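Local structure of beta-N-acetylhexosaminidase (Thermotoga neapolitana, 5BZA) at residues Gln68-Val71 with Pro76-Pro79; Val231-Leu236 with Gly269-Leu274; Ala416-Pro421 with Pro440-Val445. The protein probably hydrolyses terminal non-reducing N-acetyl-D-hexosamine residues from N-acetyl-beta-D-hexosaminides, as a family 3 glycoside hydrolase. All coordinates share one frame; numbering follows the deposited sequence.

How the contacts relate
From the N terminus the three contacts follow one another in series, with no nesting or crossing. Contact 1 closes a short turn of four residues inside the loop between strand 59-62 and helix 81-85. Contact 2 closes a longer loop of 32 residues, which holds strand 241-243 and helix 258-268, and ties helix 225-235 to the entry of strand 273-275. Both belong to the N-terminal barrel domain, their centres 29 Å apart. Contact 3 lies in the C-terminal domain, where it encloses strand 425-429 and joins the end of helix 411-418 to the start of strand 443-446. Its centre is 63 Å from that of contact 2, across the centre of the chain.

Contact 1: residues Gln68-Val71 with Pro76-Pro79; sequences QLEV and PSFP
The backbones around E70 and S77 run without regular secondary structure and come closest at these two residues, with CA atoms 7.2 Å apart, so the gap is spanned by the glutamate side chain. CG of E70 is anti to the carbonyl carbon (chi1 -79°), and the chain beyond it is extended, which carries the carboxylate across to the second segment. There its two oxygens divide the work. OE1 of E70 accepts a bond from S77 OG at 2.7 Å, while OE2 of E70 takes the backbone N of F78 at 2.6 Å, with a nearly straight N-H...O angle of 163°. Both bonds use the syn lone pairs, evidence that the carboxylate meets S77 and F78 as a two-pronged acceptor that fixes its rotation. A water donates to E70 OE2 at 2.6 Å and to P76 O at 2.8 Å, adding a bridge to P76, the residue before S77. The F78 ring leads away from the glutamate and stacks with Y95. OE1 of E70 also forms a salt bridge with K451 of the second subunit, a positive charge that would be expected to favour the ionised carboxylate. The contact therefore braces, from within, a long beta-alpha loop of the family 3 TIM-barrel domain, following strand 59-62, at a place where the loop meets the other subunit of the dimer.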
loop_
_atom_site.group_PDB
_atom_site.type_symbol
_atom_site.label_atom_id
_atom_site.label_comp_id
_atom_site.label_asym_id
_atom_site.label_seq_id
_atom_site.Cartn_x
_atom_site.Cartn_y
_atom_site.Cartn_z
ATOM N N GLN B 68 -9.298 -10.272 -8.570
ATOM C CA GLN B 68 -9.525 -9.644 -9.843
ATOM C C GLN B 68 -9.781 -8.119 -9.665
ATOM O O GLN B 68 -9.228 -7.291 -10.382
ATOM C CB GLN B 68 -10.680 -10.382 -10.522
ATOM C CG GLN B 68 -10.901 -10.141 -11.980
ATOM C CD GLN B 68 -12.075 -10.987 -12.504
ATOM O OE1 GLN B 68 -12.172 -12.200 -12.244
ATOM N NE2 GLN B 68 -13.019 -10.322 -13.171
ATOM N N LEU B 69 -10.631 -7.730 -8.723
ATOM C CA LEU B 69 -10.847 -6.291 -8.466
ATOM C C LEU B 69 -10.000 -5.815 -7.279
ATOM O O LEU B 69 -10.349 -6.039 -6.115
ATOM C CB LEU B 69 -12.318 -5.977 -8.174
ATOM C CG LEU B 69 -13.269 -5.731 -9.335
ATOM C CD1 LEU B 69 -12.991 -6.708 -10.431
ATOM C CD2 LEU B 69 -14.732 -5.912 -8.893
ATOM N N GLU B 70 -8.910 -5.117 -7.572
ATOM C CA GLU B 70 -8.026 -4.560 -6.534
ATOM C C GLU B 70 -7.768 -3.109 -6.932
ATOM O O GLU B 70 -7.322 -2.850 -8.026
ATOM C CB GLU B 70 -6.721 -5.384 -6.419
ATOM C CG GLU B 70 -6.918 -6.702 -5.611
ATOM C CD GLU B 70 -5.722 -7.638 -5.575
ATOM O OE1 GLU B 70 -4.861 -7.532 -6.475
ATOM O OE2 GLU B 70 -5.621 -8.470 -4.615
ATOM N N VAL B 71 -8.094 -2.164 -6.061
ATOM C CA VAL B 71 -7.967 -0.753 -6.403
ATOM C C VAL B 71 -7.057 -0.006 -5.411
ATOM O O VAL B 71 -6.622 1.098 -5.684
ATOM C CB VAL B 71 -9.310 -0.092 -6.442
ATOM C CG1 VAL B 71 -10.148 -0.721 -7.578
ATOM C CG2 VAL B 71 -9.989 -0.241 -5.093
ATOM N N PRO B 76 -1.877 -5.498 0.113
ATOM C CA PRO B 76 -1.171 -6.448 -0.768
ATOM C C PRO B 76 -2.147 -7.297 -1.568
ATOM O O PRO B 76 -3.210 -7.681 -1.077
ATOM C CB PRO B 76 -0.337 -7.326 0.176
ATOM C CG PRO B 76 -0.666 -6.876 1.588
ATOM C CD PRO B 76 -1.531 -5.622 1.536
ATOM N N SER B 77 -1.756 -7.577 -2.800
ATOM C CA SER B 77 -2.542 -8.365 -3.727
ATOM C C SER B 77 -2.820 -9.825 -3.283
ATOM O O SER B 77 -1.972 -10.536 -2.719
ATOM C CB SER B 77 -1.842 -8.355 -5.088
ATOM O OG SER B 77 -2.623 -9.063 -6.017
ATOM N N PHE B 78 -4.042 -10.263 -3.579
ATOM C CA PHE B 78 -4.527 -11.561 -3.143
ATOM C C PHE B 78 -4.909 -12.388 -4.383
ATOM O O PHE B 78 -5.372 -11.825 -5.370
ATOM C CB PHE B 78 -5.702 -11.322 -2.172
ATOM C CG PHE B 78 -6.220 -12.545 -1.502
ATOM C CD1 PHE B 78 -5.424 -13.291 -0.670
ATOM C CD2 PHE B 78 -7.549 -12.908 -1.652
ATOM C CE1 PHE B 78 -5.919 -14.411 -0.051
ATOM C CE2 PHE B 78 -8.054 -14.037 -1.027
ATOM C CZ PHE B 78 -7.250 -14.782 -0.210
ATOM N N PRO B 79 -4.655 -13.705 -4.358
ATOM C CA PRO B 79 -5.079 -14.558 -5.486
ATOM C C PRO B 79 -6.560 -14.382 -5.807
ATOM O O PRO B 79 -6.921 -14.357 -6.980
ATOM C CB PRO B 79 -4.804 -15.978 -4.987
ATOM C CG PRO B 79 -3.680 -15.809 -4.006
ATOM C CD PRO B 79 -3.935 -14.474 -3.328
HETATM O O HOH W 1 -5.810 -7.713 -2.144
#

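Contact 2: residues Val231-Leu236 with Gly269-Leu274; sequences VLREKL and GGNMIL. With CD (cadmium ion), chain R.
R233 reaches from its helix to G269 and N271, and its NH2 bonds to both. The bond from R233 NH2 to G269 O is 2.8 Å long and runs nearly along the C=O axis (174°); R233 NE adds a weak one to the same oxygen. N271 OD1 accepts from R233 NH2 at 2.8 Å, but the donor sits 35° off the amide's carbonyl plane, with guanidinium and amide planes 57° apart. A bend at chi2 directs the guanidinium edge at these two acceptors, which lie near its plane. R233 NH1 binds F238 O and G240 O, so all three nitrogens take part in holding the group. G269, with positive phi, forms the Schellman motif that ends helix 258-268. The contact thus joins helix 225-235 to the turn leading into strand 273-275, two elements of the beta/alpha barrel. N271 is itself positioned by V242 N, which bonds to OD1, and by S305 OG, which bonds to ND2. Further out, M272 makes backbone bonds with V242 and S244, and I273 with L8, which places the incoming strand between strands 241-243 and 9-13, where the barrel closes. Next to R233, E234 OE1 binds a cadmium ion at 2.7 Å.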
loop_
_atom_site.group_PDB
_atom_site.type_symbol
_atom_site.label_atom_id
_atom_site.label_comp_id
_atom_site.label_asym_id
_atom_site.label_seq_id
_atom_site.Cartn_x
_atom_site.Cartn_y
_atom_site.Cartn_z
ATOM N N VAL B 231 -38.655 -11.247 0.704
ATOM C CA VAL B 231 -37.570 -12.169 0.982
ATOM C C VAL B 231 -36.549 -11.600 1.954
ATOM O O VAL B 231 -36.314 -12.198 3.010
ATOM C CB VAL B 231 -36.878 -12.624 -0.303
ATOM C CG1 VAL B 231 -35.770 -13.632 0.013
ATOM C CG2 VAL B 231 -37.898 -13.265 -1.157
ATOM N N LEU B 232 -35.968 -10.439 1.653
ATOM C CA LEU B 232 -34.849 -9.968 2.461
ATOM C C LEU B 232 -35.257 -9.402 3.828
ATOM O O LEU B 232 -34.650 -9.755 4.860
ATOM C CB LEU B 232 -34.046 -8.927 1.682
ATOM C CG LEU B 232 -32.859 -8.375 2.481
ATOM C CD1 LEU B 232 -31.878 -9.492 2.842
ATOM C CD2 LEU B 232 -32.200 -7.267 1.750
ATOM N N ARG B 233 -36.223 -8.474 3.836
ATOM C CA ARG B 233 -36.697 -7.875 5.094
ATOM C C ARG B 233 -37.482 -8.863 5.977
ATOM O O ARG B 233 -37.287 -8.909 7.193
ATOM C CB ARG B 233 -37.573 -6.650 4.832
ATOM C CG ARG B 233 -36.897 -5.513 4.099
ATOM C CD ARG B 233 -35.644 -5.049 4.803
ATOM N NE ARG B 233 -35.227 -3.731 4.311
ATOM C CZ ARG B 233 -34.233 -3.004 4.832
ATOM N NH1 ARG B 233 -33.527 -3.495 5.850
ATOM N NH2 ARG B 233 -33.923 -1.814 4.314
ATOM N N GLU B 234 -38.402 -9.611 5.372
ATOM C CA GLU B 234 -39.268 -10.500 6.146
ATOM C C GLU B 234 -38.763 -11.946 6.302
ATOM O O GLU B 234 -38.386 -12.351 7.419
ATOM C CB GLU B 234 -40.656 -10.507 5.530
ATOM C CG GLU B 234 -41.405 -9.232 5.914
ATOM C CD GLU B 234 -42.595 -8.971 5.029
ATOM O OE1 GLU B 234 -42.980 -9.899 4.282
ATOM O OE2 GLU B 234 -43.136 -7.843 5.080
ATOM N N LYS B 235 -38.713 -12.717 5.211
ATOM C CA LYS B 235 -38.283 -14.118 5.317
ATOM C C LYS B 235 -36.883 -14.170 5.972
ATOM O O LYS B 235 -36.651 -14.944 6.923
ATOM C CB LYS B 235 -38.286 -14.797 3.945
ATOM C CG LYS B 235 -39.676 -15.337 3.606
ATOM C CD LYS B 235 -39.803 -16.278 2.398
ATOM C CE LYS B 235 -41.277 -16.804 2.329
ATOM N NZ LYS B 235 -41.469 -17.941 1.369
ATOM N N LEU B 236 -35.968 -13.303 5.527
ATOM C CA LEU B 236 -34.580 -13.339 6.023
ATOM C C LEU B 236 -34.321 -12.479 7.245
ATOM O O LEU B 236 -33.270 -12.609 7.897
ATOM C CB LEU B 236 -33.645 -12.902 4.900
ATOM C CG LEU B 236 -33.499 -13.988 3.862
ATOM C CD1 LEU B 236 -32.848 -13.515 2.558
ATOM C CD2 LEU B 236 -32.709 -15.071 4.508
ATOM N N GLY B 269 -38.018 -1.175 -0.312
ATOM C CA GLY B 269 -37.423 -1.436 0.983
ATOM C C GLY B 269 -35.950 -1.127 0.968
ATOM O O GLY B 269 -35.270 -1.375 1.932
ATOM N N GLY B 270 -35.464 -0.559 -0.126
ATOM C CA GLY B 270 -34.086 -0.108 -0.167
ATOM C C GLY B 270 -33.776 1.126 0.688
ATOM O O GLY B 270 -34.649 1.959 0.938
ATOM N N ASN B 271 -32.527 1.259 1.137
ATOM C CA ASN B 271 -32.133 2.398 1.945
ATOM C C ASN B 271 -31.219 3.390 1.222
ATOM O O ASN B 271 -31.447 4.591 1.263
ATOM C CB ASN B 271 -31.418 1.945 3.204
ATOM C CG ASN B 271 -32.234 1.009 4.037
ATOM O OD1 ASN B 271 -31.716 -0.028 4.484
ATOM N ND2 ASN B 271 -33.496 1.377 4.306
ATOM N N MET B 272 -30.143 2.912 0.609
ATOM C CA MET B 272 -29.244 3.850 -0.034
ATOM C C MET B 272 -29.121 3.595 -1.499
ATOM O O MET B 272 -28.780 2.493 -1.924
ATOM C CB MET B 272 -27.836 3.813 0.582
ATOM C CG MET B 272 -27.762 4.332 1.987
ATOM S SD MET B 272 -26.075 4.576 2.614
ATOM C CE MET B 272 -25.718 6.207 1.952
ATOM N N ILE B 273 -29.324 4.656 -2.265
ATOM C CA ILE B 273 -29.125 4.597 -3.706
ATOM C C ILE B 273 -27.656 4.836 -4.085
ATOM O O ILE B 273 -27.114 5.886 -3.776
ATOM C CB ILE B 273 -30.025 5.604 -4.382
ATOM C CG1 ILE B 273 -31.470 5.161 -4.108
ATOM C CG2 ILE B 273 -29.674 5.680 -5.846
ATOM C CD1 ILE B 273 -32.546 6.157 -4.455
ATOM N N LEU B 274 -27.020 3.847 -4.726
ATOM C CA LEU B 274 -25.639 3.977 -5.160
ATOM C C LEU B 274 -25.576 4.580 -6.579
ATOM O O LEU B 274 -26.223 4.077 -7.506
ATOM C CB LEU B 274 -24.936 2.615 -5.093
ATOM C CG LEU B 274 -23.464 2.550 -5.526
ATOM C CD1 LEU B 274 -22.562 3.210 -4.443
ATOM C CD2 LEU B 274 -22.958 1.160 -5.826
HETATM CD CD CD R . -45.155 -8.858 3.157
#

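Contact 3: residues Ala416-Pro421 with Pro440-Val445; sequences AHLSLP and PGRSVV
The contact belongs to the C-terminal alpha/beta domain, where R442, just ahead of strand 443-446, binds the backbone oxygens of L418 and L420 in the last part of helix 411-418 and the loop after it. R442 NH2 donates to L418 O at 2.8 Å, arriving in the carbonyl plane on a lone pair, although the oxygen stands 28° out of the guanidinium plane. R442 NH1 adds a weak bond to that oxygen, and a further one to L420 O at 3.2 Å, with this second oxygen only 5° out of the guanidinium plane. Over one face of the group comes the L418 side chain, its CD2 3.6 Å from R442 NH2. The reach depends on a bend at chi2 of R442 (-74°), with the chain extended beyond it. Replacing R442 by a methionine would probably leave the L418 and L420 oxygens without these donors and L418 CD2 without its flat partner. On the helix side, H417 ND1 bonds to D402 OD2 of strand 399-404, and H417 O to Y427 OH of strand 425-429. R442 also packs on Y427, and S443 and V445 make backbone bonds with that tyrosine, so the contact links helix 411-418 to strand 443-446, whose parallel neighbour in the mixed sheet is strand 425-429.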
loop_
_atom_site.group_PDB
_atom_site.type_symbol
_atom_site.label_atom_id
_atom_site.label_comp_id
_atom_site.label_asym_id
_atom_site.label_seq_id
_atom_site.Cartn_x
_atom_site.Cartn_y
_atom_site.Cartn_z
ATOM N N ALA B 416 22.292 30.641 -13.550
ATOM C CA ALA B 416 21.355 30.086 -14.535
ATOM C C ALA B 416 19.929 30.351 -14.037
ATOM O O ALA B 416 19.107 30.940 -14.754
ATOM C CB ALA B 416 21.593 28.598 -14.748
ATOM N N HIS B 417 19.690 30.037 -12.765
ATOM C CA HIS B 417 18.386 30.302 -12.157
ATOM C C HIS B 417 18.024 31.787 -12.055
ATOM O O HIS B 417 16.869 32.158 -12.308
ATOM C CB HIS B 417 18.312 29.669 -10.772
ATOM C CG HIS B 417 18.176 28.182 -10.806
ATOM N ND1 HIS B 417 16.991 27.550 -11.139
ATOM C CD2 HIS B 417 19.067 27.197 -10.548
ATOM C CE1 HIS B 417 17.164 26.242 -11.085
ATOM N NE2 HIS B 417 18.414 25.999 -10.727
ATOM N N LEU B 418 18.995 32.637 -11.723
ATOM C CA LEU B 418 18.716 34.067 -11.512
ATOM C C LEU B 418 18.548 34.864 -12.816
ATOM O O LEU B 418 17.949 35.952 -12.816
ATOM C CB LEU B 418 19.827 34.703 -10.676
ATOM C CG LEU B 418 19.799 34.277 -9.212
ATOM C CD1 LEU B 418 21.082 34.723 -8.552
ATOM C CD2 LEU B 418 18.576 34.843 -8.500
ATOM N N SER B 419 19.072 34.321 -13.916
ATOM C CA SER B 419 18.894 34.920 -15.248
ATOM C C SER B 419 17.436 34.993 -15.696
ATOM O O SER B 419 17.091 35.813 -16.557
ATOM C CB SER B 419 19.665 34.134 -16.317
ATOM O OG SER B 419 20.976 33.797 -15.903
ATOM N N LEU B 420 16.585 34.115 -15.158
ATOM C CA LEU B 420 15.185 34.090 -15.574
ATOM C C LEU B 420 14.502 35.435 -15.231
ATOM O O LEU B 420 14.860 36.111 -14.258
ATOM C CB LEU B 420 14.450 32.907 -14.919
ATOM C CG LEU B 420 15.043 31.527 -15.254
ATOM C CD1 LEU B 420 14.396 30.421 -14.426
ATOM C CD2 LEU B 420 15.015 31.217 -16.754
ATOM N N PRO B 421 13.551 35.855 -16.066
ATOM C CA PRO B 421 12.876 37.144 -15.875
ATOM C C PRO B 421 12.175 37.223 -14.531
ATOM O O PRO B 421 11.172 36.536 -14.284
ATOM C CB PRO B 421 11.869 37.197 -17.029
ATOM C CG PRO B 421 11.776 35.807 -17.548
ATOM C CD PRO B 421 13.085 35.145 -17.270
ATOM N N PRO B 440 16.630 36.929 -3.425
ATOM C CA PRO B 440 16.005 38.099 -2.799
ATOM C C PRO B 440 15.174 38.857 -3.823
ATOM O O PRO B 440 15.536 38.878 -5.001
ATOM C CB PRO B 440 17.204 38.934 -2.320
ATOM C CG PRO B 440 18.320 38.529 -3.204
ATOM C CD PRO B 440 18.095 37.077 -3.543
ATOM N N GLY B 441 14.113 39.509 -3.375
ATOM C CA GLY B 441 13.194 40.205 -4.255
ATOM C C GLY B 441 12.470 39.333 -5.288
ATOM O O GLY B 441 11.691 39.835 -6.088
ATOM N N ARG B 442 12.708 38.031 -5.281
ATOM C CA ARG B 442 12.068 37.174 -6.265
ATOM C C ARG B 442 10.777 36.596 -5.699
ATOM O O ARG B 442 10.611 36.507 -4.476
ATOM C CB ARG B 442 12.990 36.055 -6.667
ATOM C CG ARG B 442 14.330 36.508 -7.196
ATOM C CD ARG B 442 14.326 37.101 -8.593
ATOM N NE ARG B 442 15.713 37.361 -9.019
ATOM C CZ ARG B 442 16.128 37.276 -10.284
ATOM N NH1 ARG B 442 15.247 36.930 -11.235
ATOM N NH2 ARG B 442 17.408 37.513 -10.600
ATOM N N SER B 443 9.867 36.209 -6.591
ATOM C CA SER B 443 8.688 35.441 -6.190
ATOM C C SER B 443 9.076 34.019 -5.827
ATOM O O SER B 443 9.538 33.230 -6.664
ATOM C CB SER B 443 7.654 35.452 -7.299
ATOM O OG SER B 443 7.000 36.698 -7.293
ATOM N N VAL B 444 8.875 33.680 -4.568
ATOM C CA VAL B 444 9.423 32.436 -4.105
ATOM C C VAL B 444 8.371 31.673 -3.317
ATOM O O VAL B 444 7.670 32.250 -2.464
ATOM C CB VAL B 444 10.672 32.679 -3.219
ATOM C CG1 VAL B 444 11.183 31.361 -2.658
ATOM C CG2 VAL B 444 11.799 33.373 -4.028
ATOM N N VAL B 445 8.261 30.381 -3.612
ATOM C CA VAL B 445 7.408 29.450 -2.860
ATOM C C VAL B 445 8.295 28.329 -2.292
ATOM O O VAL B 445 9.108 27.749 -3.033
ATOM C CB VAL B 445 6.271 28.825 -3.753
ATOM C CG1 VAL B 445 5.591 27.652 -3.032
ATOM C CG2 VAL B 445 5.235 29.862 -4.116
#